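PDB 2FB5: hypothetical Membrane Spanning Protein from Bacillus cereus, which catalyses the condensation of two ATP molecules into the second messenger cyclic di-AMP and is required for efficient spore formation. Local coordinates for residues 13-18 / 62-67; 68-73 / 96-101; 165-170 / 182-187; 27-32 / 48-53. One frame throughout, in Å; residues are numbered along the deposited sequence.

Contact 1 (13-18 / 62-67); sequences ELKIQT and ATYYIQ
Tyr-64 lays its ring alongside Lys-15, the two side chains running the same way. Lys-15 CB sits 3.7 Å from Tyr-64 CE1, and further out Lys-15 CD comes to 3.6 Å from Tyr-64 OH, so the aliphatic part of the lysine supplies the packing. Leu-14 packs on the other partners and is the larger contributor of its helix. Its CB meets the edge of the Tyr-64 ring and lies 4.0 Å from Tyr-64 CB, while the leucine side chain crosses Gln-67 and Thr-63 at about a right angle, its CD1 touching Gln-67 CB at 3.7 Å and Thr-63 CG2 at 3.9 Å. A branched, apolar leucine suits this place, because its methyls can fit among neighbours on successive turns. The two helices, 4-35 and 47-70, form an antiparallel hairpin, and here their axes approach to 8.8 Å at 160°, close enough for the CA atoms of Leu-14 and Tyr-64 to stand 5.2 Å apart. Thr-18 OG1 touches Tyr-64 CB while donating back to Leu-14 O of its own helix, at 2.8 Å and from above the carbonyl plane; that oxygen also accepts from Thr-18 N. The polar ends have partners farther out. Lys-15 NZ forms a salt bridge with Glu-12, Gln-67 NE2 bonds to Glu-7, and Thr-63 OG1 bonds to Thr-59 O.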
# COMPACT_ATOMS: atom_id res chain seq x y z
N GLU A 13 8.31 11.45 -2.84
CA GLU A 13 9.21 12.60 -2.78
C GLU A 13 9.12 13.50 -4.01
O GLU A 13 9.29 14.72 -3.90
CB GLU A 13 10.66 12.17 -2.55
CG GLU A 13 10.95 11.73 -1.11
CD GLU A 13 10.72 12.83 -0.06
OE1 GLU A 13 10.96 14.04 -0.35
OE2 GLU A 13 10.31 12.46 1.08
N LEU A 14 8.87 12.90 -5.18
CA LEU A 14 8.64 13.67 -6.41
C LEU A 14 7.36 14.50 -6.32
O LEU A 14 7.33 15.65 -6.82
CB LEU A 14 8.57 12.74 -7.63
CG LEU A 14 9.91 12.10 -8.02
CD1 LEU A 14 9.72 11.11 -9.17
CD2 LEU A 14 10.94 13.16 -8.39
N LYS A 15 6.34 13.92 -5.70
CA LYS A 15 5.07 14.60 -5.42
C LYS A 15 5.30 15.81 -4.52
O LYS A 15 4.78 16.90 -4.78
CB LYS A 15 4.07 13.63 -4.78
CG LYS A 15 2.66 14.21 -4.58
CD LYS A 15 1.57 13.12 -4.59
CE LYS A 15 1.49 12.37 -3.27
NZ LYS A 15 0.46 11.32 -3.36
N ILE A 16 6.09 15.62 -3.46
CA ILE A 16 6.48 16.70 -2.56
C ILE A 16 7.20 17.82 -3.31
O ILE A 16 6.86 18.99 -3.16
CB ILE A 16 7.36 16.17 -1.39
CG1 ILE A 16 6.50 15.40 -0.39
CG2 ILE A 16 8.14 17.31 -0.71
CD1 ILE A 16 7.34 14.61 0.66
N GLN A 17 8.18 17.46 -4.13
CA GLN A 17 8.88 18.45 -4.97
C GLN A 17 7.95 19.21 -5.91
O GLN A 17 8.12 20.41 -6.11
CB GLN A 17 9.96 17.78 -5.79
CG GLN A 17 11.17 17.32 -4.98
CD GLN A 17 12.06 16.43 -5.82
OE1 GLN A 17 12.57 16.85 -6.86
NE2 GLN A 17 12.20 15.17 -5.41
N THR A 18 6.99 18.51 -6.50
CA THR A 18 6.01 19.15 -7.38
C THR A 18 5.18 20.18 -6.60
O THR A 18 5.02 21.32 -7.04
CB THR A 18 5.11 18.11 -8.05
OG1 THR A 18 5.93 17.13 -8.70
CG2 THR A 18 4.20 18.77 -9.09
N ALA A 62 5.46 15.82 -14.48
CA ALA A 62 5.65 14.77 -15.48
C ALA A 62 6.56 13.66 -14.94
O ALA A 62 6.24 12.48 -15.09
CB ALA A 62 6.23 15.36 -16.78
N THR A 63 7.66 14.04 -14.31
CA THR A 63 8.56 13.08 -13.67
C THR A 63 7.81 12.27 -12.60
O THR A 63 7.98 11.04 -12.51
CB THR A 63 9.77 13.80 -13.04
OG1 THR A 63 10.39 14.63 -14.03
CG2 THR A 63 10.83 12.80 -12.54
N TYR A 64 6.97 12.95 -11.81
CA TYR A 64 6.17 12.27 -10.80
C TYR A 64 5.25 11.22 -11.43
O TYR A 64 5.23 10.07 -10.99
CB TYR A 64 5.34 13.25 -9.94
CG TYR A 64 4.29 12.51 -9.14
CD1 TYR A 64 4.66 11.72 -8.05
CD2 TYR A 64 2.95 12.55 -9.50
CE1 TYR A 64 3.71 11.01 -7.33
CE2 TYR A 64 1.99 11.84 -8.78
CZ TYR A 64 2.39 11.08 -7.70
OH TYR A 64 1.46 10.38 -6.99
N TYR A 65 4.47 11.61 -12.43
CA TYR A 65 3.54 10.65 -13.02
C TYR A 65 4.21 9.48 -13.74
O TYR A 65 3.72 8.35 -13.65
CB TYR A 65 2.50 11.34 -13.90
CG TYR A 65 1.50 12.11 -13.07
CD1 TYR A 65 0.58 11.43 -12.26
CD2 TYR A 65 1.49 13.50 -13.06
CE1 TYR A 65 -0.33 12.12 -11.48
CE2 TYR A 65 0.57 14.21 -12.26
CZ TYR A 65 -0.34 13.51 -11.49
OH TYR A 65 -1.26 14.18 -10.71
N ILE A 66 5.31 9.73 -14.45
CA ILE A 66 6.04 8.65 -15.12
C ILE A 66 6.47 7.64 -14.04
O ILE A 66 6.25 6.44 -14.19
CB ILE A 66 7.23 9.17 -15.98
CG1 ILE A 66 6.75 9.91 -17.24
CG2 ILE A 66 8.23 8.04 -16.34
CD1 ILE A 66 5.67 9.20 -18.08
N GLN A 67 7.04 8.16 -12.95
CA GLN A 67 7.46 7.33 -11.82
C GLN A 67 6.31 6.55 -11.17
O GLN A 67 6.43 5.35 -10.95
CB GLN A 67 8.22 8.19 -10.79
CG GLN A 67 8.54 7.51 -9.43
CD GLN A 67 9.49 6.33 -9.52
OE1 GLN A 67 10.23 6.18 -10.50
NE2 GLN A 67 9.50 5.50 -8.47

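Contact 2 (68-73 / 96-101); sequences AYLSPY and IVVERN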
# COMPACT_ATOMS: atom_id res chain seq x y z
N ALA A 68 5.20 7.23 -10.87
CA ALA A 68 4.07 6.63 -10.20
C ALA A 68 3.35 5.59 -11.07
O ALA A 68 2.96 4.52 -10.59
CB ALA A 68 3.07 7.71 -9.72
N TYR A 69 3.20 5.90 -12.36
CA TYR A 69 2.50 5.01 -13.29
C TYR A 69 3.35 3.85 -13.83
O TYR A 69 2.81 2.80 -14.16
CB TYR A 69 1.94 5.79 -14.47
CG TYR A 69 0.83 6.76 -14.13
CD1 TYR A 69 -0.05 6.52 -13.07
CD2 TYR A 69 0.64 7.91 -14.89
CE1 TYR A 69 -1.08 7.42 -12.77
CE2 TYR A 69 -0.36 8.81 -14.61
CZ TYR A 69 -1.23 8.57 -13.55
OH TYR A 69 -2.24 9.47 -13.27
N LEU A 70 4.66 4.06 -13.94
CA LEU A 70 5.53 3.08 -14.58
C LEU A 70 6.45 2.27 -13.64
O LEU A 70 6.81 1.15 -13.97
CB LEU A 70 6.37 3.71 -15.71
CG LEU A 70 5.64 4.35 -16.90
CD1 LEU A 70 6.63 4.69 -18.04
CD2 LEU A 70 4.50 3.48 -17.45
N SER A 71 6.80 2.82 -12.48
CA SER A 71 7.79 2.13 -11.63
C SER A 71 7.41 0.70 -11.22
O SER A 71 8.31 -0.13 -11.07
CB SER A 71 8.21 2.96 -10.41
OG SER A 71 7.16 3.04 -9.47
N PRO A 72 6.11 0.40 -11.02
CA PRO A 72 5.77 -0.99 -10.71
C PRO A 72 5.92 -1.95 -11.88
O PRO A 72 5.87 -3.18 -11.68
CB PRO A 72 4.28 -0.91 -10.31
CG PRO A 72 4.02 0.52 -10.05
CD PRO A 72 4.91 1.26 -10.96
N TYR A 73 6.09 -1.42 -13.09
CA TYR A 73 6.01 -2.24 -14.30
C TYR A 73 7.27 -2.28 -15.14
O TYR A 73 7.42 -3.16 -16.00
CB TYR A 73 4.80 -1.79 -15.15
CG TYR A 73 3.54 -1.79 -14.34
CD1 TYR A 73 2.95 -2.99 -13.97
CD2 TYR A 73 2.95 -0.60 -13.93
CE1 TYR A 73 1.80 -3.01 -13.22
CE2 TYR A 73 1.79 -0.60 -13.17
CZ TYR A 73 1.23 -1.81 -12.82
OH TYR A 73 0.10 -1.84 -12.07
N ILE A 96 5.52 4.60 -28.07
CA ILE A 96 6.07 3.57 -27.18
C ILE A 96 5.04 3.11 -26.15
O ILE A 96 4.66 3.86 -25.25
CB ILE A 96 7.34 4.06 -26.42
CG1 ILE A 96 8.42 4.51 -27.42
CG2 ILE A 96 7.84 2.95 -25.49
CD1 ILE A 96 9.73 5.06 -26.78
N VAL A 97 4.60 1.86 -26.31
CA VAL A 97 3.64 1.23 -25.40
C VAL A 97 4.40 0.62 -24.21
O VAL A 97 5.31 -0.20 -24.41
CB VAL A 97 2.88 0.09 -26.11
CG1 VAL A 97 1.96 -0.66 -25.13
CG2 VAL A 97 2.05 0.64 -27.28
N VAL A 98 4.04 1.00 -22.99
CA VAL A 98 4.58 0.29 -21.84
C VAL A 98 3.48 -0.58 -21.24
O VAL A 98 2.49 -0.06 -20.72
CB VAL A 98 5.16 1.24 -20.78
CG1 VAL A 98 5.80 0.43 -19.66
CG2 VAL A 98 6.15 2.20 -21.43
N GLU A 99 3.66 -1.89 -21.35
CA GLU A 99 2.74 -2.86 -20.76
C GLU A 99 2.70 -2.68 -19.26
O GLU A 99 3.76 -2.54 -18.60
CB GLU A 99 3.16 -4.29 -21.10
CG GLU A 99 2.10 -5.33 -20.76
CD GLU A 99 2.42 -6.72 -21.29
OE1 GLU A 99 2.95 -6.83 -22.42
OE2 GLU A 99 2.14 -7.71 -20.58
N ARG A 100 1.49 -2.67 -18.71
CA ARG A 100 1.32 -2.53 -17.26
C ARG A 100 0.72 -3.82 -16.69
O ARG A 100 1.32 -4.89 -16.87
CB ARG A 100 0.59 -1.20 -16.90
CG ARG A 100 1.48 0.04 -17.20
CD ARG A 100 0.79 1.39 -17.00
NE ARG A 100 0.69 1.82 -15.60
CZ ARG A 100 -0.46 1.98 -14.95
NH1 ARG A 100 -1.61 1.74 -15.56
NH2 ARG A 100 -0.46 2.39 -13.69
N ASN A 101 -0.43 -3.76 -16.01
CA ASN A 101 -0.98 -4.98 -15.41
C ASN A 101 -1.67 -5.92 -16.41
O ASN A 101 -1.75 -7.13 -16.18
CB ASN A 101 -1.91 -4.66 -14.23
CG ASN A 101 -2.35 -5.92 -13.47
OD1 ASN A 101 -1.51 -6.68 -12.99
ND2 ASN A 101 -3.67 -6.18 -13.40
O HOH W 1 0.94 2.59 -11.23
O HOH W 2 6.38 -3.24 -18.50
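Arg-100 lies across the face of Tyr-73, with its aliphatic base on the ring and its guanidinium turned steeply out of the ring plane. Arg-100 CB stands over the centre of the Tyr-73 ring, 3.8 Å from the centroid and 10° off the normal, a CH-pi contact; Pro-72 CB lies on the opposite face, nearer the rim, so the aromatic is sandwiched. With CG beside its backbone N (chi1 -54°), Tyr-73 swings this ring across the backbone of Arg-100 and Asn-101. The arginine chain then bends at chi3 (79°), carrying NE to the carbonyl of Tyr-69. Arg-100 NE donates to Tyr-69 O at 2.7 Å in a nearly straight bond, the oxygen lying in the guanidinium plane but the donor somewhat above the carbonyl plane. Arg-100 NH2 adds a weak bond to the same oxygen and also donates to a water that in turn donates to Ala-68 O. Here the C-terminal part of helix 47-70 meets strand 94-98 of the nucleotide-binding domain and the loop that follows it, and a positive group would probably be favoured by the carbonyls in this last part of the helix. A second water donates both to Tyr-73 O and to Glu-99 O, each at 2.7 Å. Deeper in, Leu-70 CD2 meets Val-98 CG1 at 4.0 Å, an apolar pair suited to this buried side. The remaining guanidinium nitrogen, Arg-100 NH1, bonds to Asp-179 O, while Glu-99 makes a salt bridge with Lys-141.

Contact 3 (165-170 / 182-187); sequences GTRHRA and ILVVSE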
# COMPACT_ATOMS: atom_id res chain seq x y z
N GLY A 165 -3.00 13.27 -35.18
CA GLY A 165 -2.61 12.29 -36.18
C GLY A 165 -2.77 10.86 -35.70
O GLY A 165 -3.21 10.60 -34.57
N THR A 166 -2.41 9.92 -36.57
CA THR A 166 -2.63 8.49 -36.31
C THR A 166 -1.81 7.95 -35.13
O THR A 166 -2.27 7.05 -34.43
CB THR A 166 -2.40 7.63 -37.57
OG1 THR A 166 -1.11 7.93 -38.10
CG2 THR A 166 -3.44 7.94 -38.64
N ARG A 167 -0.61 8.50 -34.90
CA ARG A 167 0.20 8.13 -33.74
C ARG A 167 -0.56 8.39 -32.44
O ARG A 167 -0.64 7.53 -31.57
CB ARG A 167 1.50 8.93 -33.69
CG ARG A 167 2.72 8.15 -34.03
CD ARG A 167 3.97 9.00 -33.91
NE ARG A 167 4.92 8.59 -34.92
CZ ARG A 167 5.06 9.20 -36.10
NH1 ARG A 167 4.32 10.26 -36.39
NH2 ARG A 167 5.94 8.75 -36.97
N HIS A 168 -1.10 9.60 -32.33
CA HIS A 168 -1.81 10.00 -31.12
C HIS A 168 -3.11 9.21 -30.97
O HIS A 168 -3.46 8.80 -29.87
CB HIS A 168 -2.07 11.50 -31.13
CG HIS A 168 -0.81 12.31 -31.08
ND1 HIS A 168 -0.28 12.80 -29.90
CD2 HIS A 168 0.03 12.71 -32.06
CE1 HIS A 168 0.82 13.47 -30.16
NE2 HIS A 168 1.04 13.43 -31.46
N ARG A 169 -3.81 9.01 -32.08
CA ARG A 169 -5.05 8.23 -32.04
C ARG A 169 -4.83 6.76 -31.68
O ARG A 169 -5.71 6.14 -31.10
CB ARG A 169 -5.79 8.33 -33.38
CG ARG A 169 -6.30 9.71 -33.73
CD ARG A 169 -6.94 9.70 -35.12
NE ARG A 169 -8.09 8.77 -35.16
CZ ARG A 169 -8.52 8.14 -36.25
NH1 ARG A 169 -7.92 8.31 -37.43
NH2 ARG A 169 -9.57 7.32 -36.17
N ALA A 170 -3.67 6.21 -32.04
CA ALA A 170 -3.34 4.82 -31.72
C ALA A 170 -3.02 4.67 -30.23
O ALA A 170 -3.40 3.68 -29.60
CB ALA A 170 -2.15 4.35 -32.55
N ILE A 182 0.89 4.74 -22.95
CA ILE A 182 1.51 4.87 -24.29
C ILE A 182 2.10 6.26 -24.51
O ILE A 182 1.38 7.25 -24.56
CB ILE A 182 0.53 4.49 -25.45
CG1 ILE A 182 -0.10 3.11 -25.22
CG2 ILE A 182 1.25 4.46 -26.81
CD1 ILE A 182 -1.49 3.16 -24.54
N LEU A 183 3.43 6.31 -24.65
CA LEU A 183 4.15 7.55 -24.88
C LEU A 183 4.13 7.89 -26.36
O LEU A 183 4.25 7.00 -27.21
CB LEU A 183 5.60 7.41 -24.40
CG LEU A 183 5.70 7.28 -22.87
CD1 LEU A 183 6.85 6.36 -22.46
CD2 LEU A 183 5.87 8.66 -22.20
N VAL A 184 3.99 9.18 -26.67
CA VAL A 184 4.01 9.66 -28.05
C VAL A 184 4.97 10.84 -28.16
O VAL A 184 5.02 11.68 -27.27
CB VAL A 184 2.60 10.12 -28.53
CG1 VAL A 184 2.61 10.47 -30.00
CG2 VAL A 184 1.56 9.05 -28.28
N VAL A 185 5.76 10.87 -29.24
CA VAL A 185 6.49 12.07 -29.67
C VAL A 185 5.90 12.45 -31.02
O VAL A 185 5.79 11.62 -31.92
CB VAL A 185 8.03 11.85 -29.81
CG1 VAL A 185 8.75 13.17 -30.19
CG2 VAL A 185 8.63 11.29 -28.54
N SER A 186 5.45 13.70 -31.13
CA SER A 186 4.93 14.20 -32.41
C SER A 186 6.06 14.48 -33.39
O SER A 186 7.03 15.16 -33.05
CB SER A 186 4.11 15.47 -32.19
OG SER A 186 3.84 16.10 -33.44
N GLU A 187 5.94 13.96 -34.60
CA GLU A 187 6.90 14.27 -35.67
C GLU A 187 6.77 15.71 -36.19
O GLU A 187 7.70 16.25 -36.77
CB GLU A 187 6.77 13.28 -36.83
CG GLU A 187 5.41 13.27 -37.52
CD GLU A 187 5.34 12.29 -38.68
OE1 GLU A 187 6.41 11.92 -39.22
OE2 GLU A 187 4.22 11.89 -39.06
O HOH W 3 1.41 10.06 -38.34
O HOH W 4 2.88 12.79 -35.02
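The apolar part of this contact joins helix 166-175 to strand 181-185 of the mixed sheet in the nucleotide-binding domain, the two running nearly antiparallel (168°) with axes 8.7 Å apart. Val-184 CG1, anti to the backbone N, points at the imidazole of His-168 and rests over one face, 3.6 Å from the ring centroid and shifted toward the rim, a CH-pi contact. Ser-186 CB meets the edge of the same ring. A compact beta-branched valine suits a strand facing a helix, and its CG1 also touches Arg-167 CB at 4.1 Å.

The charged part lies just beyond the C-terminal end of the strand. Arg-167 NH1 donates to Glu-187 OE2 at 3.1 Å in a nearly straight salt bridge (167°). The carboxylate oxygen lies in the guanidinium plane, but it is approached from above its own carboxylate plane; the two planes stand 81° apart. Glu-187 CG takes the crowded position between backbone N and carbonyl carbon, and the chain extends from there.

Water adds a third link: one molecule accepts from Arg-167 NH1 at 3.2 Å and, weakly, from Glu-187 N.

The methyl-on-imidazole packing is one of the apolar contacts by which the helix packs on the sheet. In the ion pair one N-H holds one oxygen, without two-pronged coplanar pairing, and with Glu-187 exposed it probably adds only modest stability.

Contact 4 (27-32 / 48-53); sequences KELSIM and EDIHHM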
# COMPACT_ATOMS: atom_id res chain seq x y z
N LYS A 27 3.47 31.88 -4.52
CA LYS A 27 4.08 32.96 -3.74
C LYS A 27 4.53 34.12 -4.63
O LYS A 27 4.23 35.28 -4.35
CB LYS A 27 5.24 32.41 -2.90
CG LYS A 27 6.16 33.46 -2.24
CD LYS A 27 7.03 32.80 -1.16
CE LYS A 27 8.29 33.63 -0.86
NZ LYS A 27 7.97 34.89 -0.10
N GLU A 28 5.25 33.80 -5.71
CA GLU A 28 5.68 34.82 -6.66
C GLU A 28 4.50 35.58 -7.28
O GLU A 28 4.58 36.80 -7.45
CB GLU A 28 6.55 34.19 -7.76
CG GLU A 28 7.35 35.20 -8.58
CD GLU A 28 8.42 35.93 -7.76
OE1 GLU A 28 8.89 35.40 -6.72
OE2 GLU A 28 8.79 37.05 -8.18
N LEU A 29 3.41 34.88 -7.60
CA LEU A 29 2.22 35.55 -8.12
C LEU A 29 1.62 36.52 -7.10
O LEU A 29 1.23 37.64 -7.45
CB LEU A 29 1.15 34.54 -8.59
CG LEU A 29 1.50 33.82 -9.90
CD1 LEU A 29 0.62 32.59 -10.08
CD2 LEU A 29 1.42 34.75 -11.12
N SER A 30 1.56 36.10 -5.83
CA SER A 30 1.02 36.99 -4.80
C SER A 30 1.92 38.22 -4.62
O SER A 30 1.41 39.32 -4.45
CB SER A 30 0.76 36.25 -3.48
OG SER A 30 1.98 36.06 -2.77
N ILE A 31 3.23 38.05 -4.71
CA ILE A 31 4.18 39.16 -4.69
C ILE A 31 3.86 40.15 -5.82
O ILE A 31 3.72 41.35 -5.61
CB ILE A 31 5.67 38.69 -4.82
CG1 ILE A 31 6.10 37.83 -3.63
CG2 ILE A 31 6.63 39.89 -4.96
CD1 ILE A 31 5.84 38.46 -2.28
N MET A 32 3.73 39.60 -7.03
CA MET A 32 3.43 40.38 -8.22
C MET A 32 2.10 41.14 -8.04
O MET A 32 1.99 42.31 -8.39
CB MET A 32 3.38 39.41 -9.40
CG MET A 32 3.19 39.97 -10.78
SD MET A 32 3.25 38.62 -12.00
CE MET A 32 4.63 37.62 -11.33
N GLU A 48 9.61 36.44 -16.67
CA GLU A 48 10.56 35.38 -16.99
C GLU A 48 10.64 34.37 -15.84
O GLU A 48 10.49 33.17 -16.06
CB GLU A 48 11.94 35.98 -17.30
CG GLU A 48 13.13 35.02 -17.22
CD GLU A 48 14.44 35.73 -16.86
OE1 GLU A 48 14.41 36.61 -15.96
OE2 GLU A 48 15.49 35.41 -17.45
N ASP A 49 10.83 34.87 -14.62
CA ASP A 49 10.86 34.04 -13.41
C ASP A 49 9.61 33.16 -13.28
O ASP A 49 9.73 31.94 -13.14
CB ASP A 49 11.01 34.92 -12.16
CG ASP A 49 12.39 35.57 -12.06
OD1 ASP A 49 13.32 35.14 -12.79
OD2 ASP A 49 12.54 36.51 -11.25
N ILE A 50 8.43 33.76 -13.32
CA ILE A 50 7.20 32.97 -13.16
C ILE A 50 7.01 31.94 -14.28
O ILE A 50 6.61 30.81 -14.02
CB ILE A 50 5.93 33.85 -12.91
CG1 ILE A 50 4.69 32.97 -12.64
CG2 ILE A 50 5.65 34.78 -14.06
CD1 ILE A 50 4.79 32.17 -11.36
N HIS A 51 7.36 32.31 -15.52
CA HIS A 51 7.34 31.36 -16.62
C HIS A 51 8.23 30.13 -16.33
O HIS A 51 7.79 29.00 -16.51
CB HIS A 51 7.70 32.03 -17.96
CG HIS A 51 6.57 32.83 -18.55
ND1 HIS A 51 5.45 32.23 -19.09
CD2 HIS A 51 6.37 34.16 -18.66
CE1 HIS A 51 4.62 33.16 -19.52
NE2 HIS A 51 5.15 34.34 -19.27
N HIS A 52 9.45 30.38 -15.87
CA HIS A 52 10.38 29.32 -15.48
C HIS A 52 9.80 28.42 -14.37
O HIS A 52 9.89 27.19 -14.45
CB HIS A 52 11.72 29.93 -15.03
CG HIS A 52 12.77 28.92 -14.67
ND1 HIS A 52 13.29 28.02 -15.57
CD2 HIS A 52 13.41 28.68 -13.49
CE1 HIS A 52 14.21 27.27 -14.97
NE2 HIS A 52 14.30 27.65 -13.71
N MET A 53 9.19 29.05 -13.36
CA MET A 53 8.60 28.35 -12.23
C MET A 53 7.52 27.39 -12.72
O MET A 53 7.42 26.25 -12.27
CB MET A 53 7.99 29.36 -11.24
CG MET A 53 9.02 30.15 -10.43
SD MET A 53 8.32 31.53 -9.49
CE MET A 53 9.83 32.13 -8.70
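Segments 27-32 and 48-53 run antiparallel at 157°, their axes 10.5 Å apart at closest, with the CA atoms of Glu-28 and Ile-50 6.9 Å from each other. This is the helical hairpin made by helices 4-35 and 47-70, here near the connection between them and wider than farther along the pair. At this separation the gap is bridged by side chains from both helices, methionines among them. Ile-50 is the centre of the packing. Its CG1 is anti to the backbone N (chi1 -176°), and that branch reaches Leu-29: Ile-50 CD1 lies 4.0 Å from Leu-29 CG, while Leu-29 CD2 packs against Ile-50 CG1. The other branch, Ile-50 CG2, receives the methyl of Met-32, whose CE lies 4.1 Å away. Both neighbours cross Ile-50 at about a right angle. The flexible thioether of Met-32 suits this place, since it runs straight from CB and then bends at chi3 (-42°) to bring CE to the isoleucine; Ile-43 and Lys-46 touch it from the connecting loop. Glu-28 uses its aliphatic part here. With CG anti to the backbone N, it lays CB and CG against Met-53, and the bend at chi2 turns the carboxylate, whose OE2 has a long, weak ion pair with Lys-46. Glu-28 OE2 is also 4.9 Å from Asp-49 OD2, two like charges that the weakly paired Lys-46 may partly offset. Met-53 stays extended beyond CG, placing its SD 3.6 Å from Glu-28 CB.

In the fold
From the N terminus the chain runs along helix 4-35, turns through a loop and returns on helix 47-70. Contact 4 closes the inner loop of this hairpin and contact 1 the outer one, so contact 4 lies within the span of contact 1, its centre 21 Å away. The same returning helix leads straight into 68-73, where contact 2 ties it to strand 94-98. Contact 3 follows in series, closing a short span that holds the rest of helix 166-175 and the turn into strand 181-185. Contacts 2 and 3 meet through these neighbouring strands of the sheet, and Ile-66 of segment 62-67 in contact 1 packs against Leu-183. No contacts cross.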